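PDB 5NTH: putative aminopeptidase from Leishmania major, which probably removes amino-terminal residues from peptides as an M17-family metalloaminopeptidase, and holds two manganese ions and the inhibitor actinonin in its active site. Local coordinates for residues Y21-T26 with E234-Y239; E135-V141 with M179-M185; Y239-V245 with F332-R337. The contacts are given in a common frame with arbitrary orientation. Residue numbers count along the deposited sequence, not the author numbering.

Interaction 1: residues Y21-T26 with E234-Y239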
# COMPACT_ATOMS: atom_id res chain seq x y z
N TYR A 21 -7.20 20.13 36.64
CA TYR A 21 -6.19 20.20 35.58
C TYR A 21 -5.87 21.65 35.23
O TYR A 21 -4.71 22.02 35.01
CB TYR A 21 -6.62 19.46 34.31
CG TYR A 21 -5.62 19.64 33.21
CD1 TYR A 21 -4.47 18.85 33.15
CD2 TYR A 21 -5.77 20.66 32.29
CE1 TYR A 21 -3.51 19.06 32.17
CE2 TYR A 21 -4.82 20.88 31.29
CZ TYR A 21 -3.71 20.07 31.23
OH TYR A 21 -2.80 20.31 30.24
N VAL A 22 -6.91 22.48 35.17
CA VAL A 22 -6.72 23.90 34.87
C VAL A 22 -5.81 24.50 35.93
O VAL A 22 -4.80 25.11 35.58
CB VAL A 22 -8.07 24.63 34.81
CG1 VAL A 22 -7.89 26.13 34.80
CG2 VAL A 22 -8.83 24.19 33.57
N GLN A 23 -6.12 24.26 37.20
CA GLN A 23 -5.30 24.79 38.30
C GLN A 23 -3.83 24.44 38.20
O GLN A 23 -2.97 25.27 38.50
CB GLN A 23 -5.83 24.33 39.67
CG GLN A 23 -7.12 25.00 40.08
CD GLN A 23 -7.13 26.45 39.67
OE1 GLN A 23 -7.87 26.85 38.76
NE2 GLN A 23 -6.25 27.23 40.30
N THR A 24 -3.55 23.21 37.79
CA THR A 24 -2.16 22.77 37.75
C THR A 24 -1.44 23.55 36.68
O THR A 24 -0.26 23.85 36.80
CB THR A 24 -2.03 21.27 37.46
OG1 THR A 24 -2.51 21.01 36.14
CG2 THR A 24 -2.82 20.44 38.49
N CYS A 25 -2.19 23.88 35.63
CA CYS A 25 -1.71 24.71 34.53
C CYS A 25 -1.61 26.22 34.83
O CYS A 25 -0.65 26.86 34.43
CB CYS A 25 -2.59 24.48 33.30
SG CYS A 25 -2.25 22.92 32.48
N THR A 26 -2.61 26.77 35.50
CA THR A 26 -2.60 28.20 35.82
C THR A 26 -1.66 28.60 36.97
O THR A 26 -1.19 29.71 36.96
CB THR A 26 -4.01 28.77 36.08
OG1 THR A 26 -4.55 28.25 37.30
CG2 THR A 26 -4.97 28.45 34.94
N GLU A 234 -9.82 28.56 28.61
CA GLU A 234 -9.98 28.95 30.00
C GLU A 234 -8.60 29.25 30.66
O GLU A 234 -8.48 30.13 31.53
CB GLU A 234 -10.72 27.84 30.72
CG GLU A 234 -11.27 28.23 32.07
CD GLU A 234 -11.85 27.02 32.78
OE1 GLU A 234 -12.84 26.44 32.26
OE2 GLU A 234 -11.27 26.64 33.82
N ILE A 235 -7.58 28.50 30.23
CA ILE A 235 -6.25 28.62 30.76
C ILE A 235 -5.70 29.96 30.32
O ILE A 235 -5.22 30.74 31.15
CB ILE A 235 -5.33 27.46 30.30
CG1 ILE A 235 -5.62 26.19 31.10
CG2 ILE A 235 -3.86 27.79 30.54
CD1 ILE A 235 -4.91 24.93 30.60
N ALA A 236 -5.79 30.22 29.03
CA ALA A 236 -5.36 31.49 28.44
C ALA A 236 -6.01 32.68 29.14
O ALA A 236 -5.32 33.65 29.45
CB ALA A 236 -5.63 31.52 26.95
N ALA A 237 -7.31 32.59 29.42
CA ALA A 237 -7.99 33.62 30.23
C ALA A 237 -7.32 33.84 31.60
O ALA A 237 -6.93 34.97 31.92
CB ALA A 237 -9.46 33.28 30.40
N ALA A 238 -7.12 32.79 32.40
CA ALA A 238 -6.47 32.95 33.71
C ALA A 238 -5.10 33.63 33.59
O ALA A 238 -4.76 34.48 34.40
CB ALA A 238 -6.35 31.61 34.44
N TYR A 239 -4.31 33.25 32.60
CA TYR A 239 -3.00 33.87 32.42
C TYR A 239 -3.20 35.34 32.03
O TYR A 239 -2.40 36.19 32.41
CB TYR A 239 -2.12 33.09 31.43
CG TYR A 239 -1.35 32.00 32.13
CD1 TYR A 239 -0.26 32.31 32.96
CD2 TYR A 239 -1.72 30.67 32.02
CE1 TYR A 239 0.46 31.32 33.63
CE2 TYR A 239 -1.01 29.66 32.69
CZ TYR A 239 0.07 30.00 33.50
OH TYR A 239 0.77 29.02 34.17
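Two helices pack here at a crossing angle of -40°: the last turns of helix 12-26, from the N-terminal part of the chain, lie against helix 229-243 of the catalytic domain, their axes 9.8 Å apart. Ile235 is central. In its m,t rotamer it extends CD1 to 3.6 Å from Cys25 CB and 4.1 Å from Tyr21 CE2, while its CG1 lies 4.3 Å from Val22 CG1. Val22 (t) and Cys25 (m) both direct their CA-CB bonds at the partner helix and flank this isoleucine. Thr26 approaches sideways, and its p rotamer sets the methyl CG2 3.5 Å from Ala238 CB. Tyr21, with chi1 t, reaches beyond the interface to bond Thr222 through its hydroxyl. The extended Glu234 (t,t) brushes Val22 with its carboxylate, but its charge is met by Arg6 in a salt bridge. Helix 203-221 covers Cys25 and Tyr239 through Leu219 and Leu215, respectively. The polar link across the interface comes from Tyr239, whose m rotamer carries the ring to the C-terminal end of helix 12-26, where OH donates a 2.6 Å hydrogen bond to Cys25 O.

Interaction 2: residues E135-V141 with M179-M185; sequences EVLDVYV and MSLNVVM
Parallel strands 137-141 and 181-185 run in register, Leu137 beside Leu181 through Val141 beside Met185, with CA atoms 4.8-4.9 Å apart and axes inclined by 22°. They are the two strands of a beta-alpha-beta unit, joined through helix 148-156. Both are extended, phi -85 to -125° and psi 99 to 148°. Glu135 and Val136 lead in, Val136 CG1 lying 3.9 Å from Asn182 CB. Leu137 N donates to Ser180 O (2.8 Å) and Leu137 O accepts from Asn182 N (2.8 Å). Asp138 points to the other face, OD2 bonded to Ala44 N. Val139 N reaches Asn182 O and Val139 O receives Val184 N, both 2.8 Å; Val139 (t) sets CG2 4.3 Å from Leu181 CD2. Tyr140 (chi1 -89°) lays its ring over Val184 (t), a CH-pi contact with CB 3.9 Å from the centroid. Val141 N closes the series on Val184 O (3.0 Å). Leu137 and Val139 thus bond residues 180-184 through N and O, Val141 through N, while Asp138 and Tyr140 bond strand 46-51, as inside a sheet.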
# COMPACT_ATOMS: atom_id res chain seq x y z
N GLU A 135 13.46 14.28 46.46
CA GLU A 135 14.90 14.54 46.48
C GLU A 135 15.27 15.62 45.48
O GLU A 135 14.42 16.18 44.80
CB GLU A 135 15.69 13.26 46.18
CG GLU A 135 15.57 12.19 47.25
CD GLU A 135 16.55 11.03 47.02
OE1 GLU A 135 16.99 10.85 45.87
OE2 GLU A 135 16.90 10.30 47.97
N VAL A 136 16.56 15.91 45.43
CA VAL A 136 17.08 16.97 44.63
C VAL A 136 18.20 16.39 43.80
O VAL A 136 19.00 15.59 44.31
CB VAL A 136 17.64 18.11 45.52
CG1 VAL A 136 18.33 19.19 44.69
CG2 VAL A 136 16.54 18.73 46.37
N LEU A 137 18.27 16.82 42.53
CA LEU A 137 19.43 16.56 41.68
C LEU A 137 20.16 17.87 41.51
O LEU A 137 19.57 18.82 41.03
CB LEU A 137 19.02 16.02 40.31
CG LEU A 137 20.08 16.05 39.20
CD1 LEU A 137 21.20 15.07 39.51
CD2 LEU A 137 19.45 15.75 37.84
N ASP A 138 21.42 17.89 41.91
CA ASP A 138 22.30 19.01 41.67
C ASP A 138 22.89 18.84 40.27
O ASP A 138 23.37 17.76 39.91
CB ASP A 138 23.42 19.08 42.71
CG ASP A 138 22.98 19.72 44.03
OD1 ASP A 138 21.97 20.43 44.10
OD2 ASP A 138 23.66 19.51 45.03
N VAL A 139 22.83 19.92 39.49
CA VAL A 139 23.32 19.91 38.13
C VAL A 139 24.43 20.93 38.01
O VAL A 139 24.19 22.15 38.05
CB VAL A 139 22.21 20.23 37.13
CG1 VAL A 139 22.75 20.21 35.71
CG2 VAL A 139 21.09 19.23 37.27
N TYR A 140 25.66 20.42 37.87
CA TYR A 140 26.82 21.26 37.84
C TYR A 140 27.18 21.35 36.40
O TYR A 140 27.58 20.37 35.81
CB TYR A 140 27.97 20.69 38.67
CG TYR A 140 27.95 21.13 40.13
CD1 TYR A 140 27.07 20.52 41.05
CD2 TYR A 140 28.81 22.14 40.61
CE1 TYR A 140 27.06 20.89 42.40
CE2 TYR A 140 28.79 22.53 41.96
CZ TYR A 140 27.91 21.90 42.86
OH TYR A 140 27.85 22.25 44.19
N VAL A 141 27.04 22.55 35.84
CA VAL A 141 27.33 22.81 34.44
C VAL A 141 28.52 23.72 34.23
O VAL A 141 28.54 24.84 34.70
CB VAL A 141 26.16 23.48 33.75
CG1 VAL A 141 26.37 23.46 32.24
CG2 VAL A 141 24.86 22.81 34.14
N MET A 179 10.40 15.41 42.22
CA MET A 179 11.80 15.67 42.45
C MET A 179 12.08 17.13 42.12
O MET A 179 11.17 17.93 41.95
CB MET A 179 12.60 14.73 41.57
CG MET A 179 12.51 15.08 40.09
SD MET A 179 13.94 14.53 39.21
CE MET A 179 15.15 15.79 39.52
N SER A 180 13.35 17.48 42.01
CA SER A 180 13.73 18.85 41.84
C SER A 180 15.14 18.99 41.36
O SER A 180 16.01 18.28 41.83
CB SER A 180 13.62 19.55 43.18
OG SER A 180 13.61 20.92 42.92
N LEU A 181 15.37 19.93 40.45
CA LEU A 181 16.72 20.15 39.89
C LEU A 181 17.28 21.47 40.33
O LEU A 181 16.61 22.47 40.25
CB LEU A 181 16.72 20.12 38.37
CG LEU A 181 16.30 18.81 37.72
CD1 LEU A 181 14.78 18.76 37.62
CD2 LEU A 181 16.91 18.69 36.34
N ASN A 182 18.52 21.44 40.83
CA ASN A 182 19.21 22.62 41.34
C ASN A 182 20.43 22.91 40.44
O ASN A 182 21.42 22.17 40.45
CB ASN A 182 19.62 22.36 42.79
CG ASN A 182 20.36 23.54 43.41
OD1 ASN A 182 21.56 23.42 43.74
ND2 ASN A 182 19.67 24.69 43.54
N VAL A 183 20.35 23.98 39.65
CA VAL A 183 21.40 24.26 38.67
C VAL A 183 22.46 25.14 39.29
O VAL A 183 22.17 26.19 39.89
CB VAL A 183 20.89 24.92 37.37
CG1 VAL A 183 21.98 24.91 36.31
CG2 VAL A 183 19.69 24.17 36.79
N VAL A 184 23.69 24.69 39.11
CA VAL A 184 24.88 25.38 39.57
C VAL A 184 25.77 25.58 38.36
O VAL A 184 26.48 24.67 37.96
CB VAL A 184 25.64 24.56 40.64
CG1 VAL A 184 26.85 25.32 41.15
CG2 VAL A 184 24.73 24.23 41.80
N MET A 185 25.72 26.75 37.78
CA MET A 185 26.61 27.01 36.66
C MET A 185 27.98 27.53 37.13
O MET A 185 28.07 28.27 38.13
CB MET A 185 25.97 28.02 35.74
CG MET A 185 24.74 27.49 35.04
SD MET A 185 23.94 28.77 34.04
CE MET A 185 23.10 29.67 35.37

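Interaction 3: residues Y239-V245 with F332-R337; sequences YAAELGV and FIAVVR
The C-terminal end of helix 229-243 lies beside helix 332-337, almost parallel to it (6°), with the short axes 11.5 Å apart; Tyr239 is level with Ile333 (CA-CA 7.8 Å) and Leu243 with Val336 (7.5 Å). Residues 239-243 are helical. Gly244 then leaves the helix with positive phi (phi/psi 71/44), and Val245 is extended at -116/164. The turn is backbone-bonded: Val245 N donates to Ala240 O (3.1 Å), and Gly244 N weakly to the same oxygen (2.9 Å).

The contact is knobs-into-holes packing between catalytic-domain helices. Leu243 (m,t) is a knob in the hole formed by Phe332, Ile333, Val336 and Arg337, with CD1 4.1 Å from Val336 CG1 and CD2 4.1 Å from Arg337 CG. Ile333 (m,t) lays CD1 over the Tyr239 ring in a CH-pi contact, 3.8 Å from the centroid, and Val245 CG2 meets the edge of the Phe332 (t) ring, 4.2 Å from CZ.

Polar groups close the more exposed side. Arg337, extended from chi2 onward, brings NH2 to 3.3 Å from OE2 of Glu242 (chi1 and chi2 t), a salt bridge whose hydrogen bond is weak. The same NH2 donates to water 1 (3.0 Å), which donates to Tyr239 OH (2.8 Å). That hydroxyl spends its own proton on Cys25 O, so it both donates and accepts.

Beneath the pair, strand 275-282 receives Val245 and Val336 on Tyr281 and Ala240 and Phe332 on Leu279, while strand 349-361 touches Phe332; helix 203-221 adjoins Tyr239, Ile333 and Arg337, and helix 528-536 packs against Ala334 and Val335.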
# COMPACT_ATOMS: atom_id res chain seq x y z
N TYR A 239 -4.31 33.25 32.60
CA TYR A 239 -3.00 33.87 32.42
C TYR A 239 -3.20 35.34 32.03
O TYR A 239 -2.40 36.19 32.41
CB TYR A 239 -2.12 33.09 31.43
CG TYR A 239 -1.35 32.00 32.13
CD1 TYR A 239 -0.26 32.31 32.96
CD2 TYR A 239 -1.72 30.67 32.02
CE1 TYR A 239 0.46 31.32 33.63
CE2 TYR A 239 -1.01 29.66 32.69
CZ TYR A 239 0.07 30.00 33.50
OH TYR A 239 0.77 29.02 34.17
N ALA A 240 -4.28 35.64 31.32
CA ALA A 240 -4.61 37.03 30.98
C ALA A 240 -4.89 37.87 32.20
O ALA A 240 -4.34 38.96 32.35
CB ALA A 240 -5.80 37.09 30.03
N ALA A 241 -5.75 37.37 33.08
CA ALA A 241 -6.08 38.10 34.29
C ALA A 241 -4.90 38.13 35.27
O ALA A 241 -4.80 39.06 36.05
CB ALA A 241 -7.32 37.53 34.95
N GLU A 242 -4.01 37.14 35.24
CA GLU A 242 -2.84 37.14 36.16
C GLU A 242 -1.90 38.26 35.76
O GLU A 242 -1.52 39.10 36.59
CB GLU A 242 -2.07 35.80 36.12
CG GLU A 242 -1.05 35.63 37.26
CD GLU A 242 0.17 34.76 36.91
OE1 GLU A 242 -0.03 33.55 36.64
OE2 GLU A 242 1.34 35.26 36.92
N LEU A 243 -1.54 38.26 34.48
CA LEU A 243 -0.60 39.22 33.90
C LEU A 243 -1.21 40.59 33.60
O LEU A 243 -0.48 41.50 33.27
CB LEU A 243 0.01 38.65 32.62
CG LEU A 243 0.70 37.28 32.74
CD1 LEU A 243 1.12 36.76 31.38
CD2 LEU A 243 1.91 37.35 33.65
N GLY A 244 -2.53 40.73 33.70
CA GLY A 244 -3.18 42.04 33.58
C GLY A 244 -3.16 42.56 32.17
O GLY A 244 -2.86 43.74 31.96
N VAL A 245 -3.45 41.70 31.19
CA VAL A 245 -3.32 42.06 29.75
C VAL A 245 -4.68 42.04 29.08
O VAL A 245 -5.63 41.46 29.61
CB VAL A 245 -2.32 41.13 28.99
CG1 VAL A 245 -1.04 40.95 29.80
CG2 VAL A 245 -2.91 39.75 28.67
N PHE A 332 5.14 34.29 25.19
CA PHE A 332 4.42 35.51 25.64
C PHE A 332 4.46 35.72 27.17
O PHE A 332 4.74 36.81 27.65
CB PHE A 332 2.98 35.50 25.17
CG PHE A 332 2.15 36.66 25.64
CD1 PHE A 332 2.17 37.86 24.97
CD2 PHE A 332 1.27 36.51 26.69
CE1 PHE A 332 1.36 38.92 25.37
CE2 PHE A 332 0.46 37.54 27.10
CZ PHE A 332 0.51 38.76 26.45
N ILE A 333 4.22 34.65 27.92
CA ILE A 333 4.13 34.69 29.37
C ILE A 333 5.45 35.08 29.99
O ILE A 333 5.49 35.93 30.87
CB ILE A 333 3.67 33.33 29.91
CG1 ILE A 333 2.21 33.15 29.50
CG2 ILE A 333 3.87 33.20 31.42
CD1 ILE A 333 1.60 31.83 29.93
N ALA A 334 6.52 34.43 29.52
CA ALA A 334 7.85 34.66 30.01
C ALA A 334 8.34 36.08 29.71
O ALA A 334 8.88 36.77 30.59
CB ALA A 334 8.79 33.66 29.40
N VAL A 335 8.15 36.50 28.46
CA VAL A 335 8.47 37.85 28.04
C VAL A 335 7.73 38.87 28.88
O VAL A 335 8.35 39.70 29.49
CB VAL A 335 8.11 38.11 26.58
CG1 VAL A 335 8.22 39.58 26.26
CG2 VAL A 335 9.06 37.33 25.69
N VAL A 336 6.41 38.81 28.92
CA VAL A 336 5.67 39.70 29.79
C VAL A 336 6.13 39.65 31.25
O VAL A 336 6.16 40.67 31.92
CB VAL A 336 4.17 39.46 29.70
CG1 VAL A 336 3.42 40.11 30.85
CG2 VAL A 336 3.66 39.98 28.38
N ARG A 337 6.45 38.46 31.74
CA ARG A 337 6.91 38.34 33.13
C ARG A 337 8.22 39.08 33.32
O ARG A 337 8.45 39.67 34.38
CB ARG A 337 7.09 36.88 33.52
CG ARG A 337 5.86 36.34 34.18
CD ARG A 337 5.89 34.84 34.36
NE ARG A 337 4.70 34.36 35.09
CZ ARG A 337 4.33 33.08 35.18
NH1 ARG A 337 5.03 32.11 34.58
NH2 ARG A 337 3.24 32.78 35.84
O HOH W 1 3.18 29.78 35.46

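How the interactions relate
Interactions 1 and 3 are consecutive contacts of helix 229-243, their centres about 12 Å apart. Tyr239 belongs to both, giving its hydroxyl proton to helix 12-26 and its ring face to helix 323-341, so one side chain touches both of these helices. Interaction 2 stands apart in the N-terminal domain's own sheet: its centre is about 28 Å from the centre of each of the others, and its nearest atoms are about 14 Å from interaction 1 and about 16 Å from interaction 3. In sequence it falls within the loop that interaction 1 closes. None of the three includes a residue of the manganese or actinonin sites.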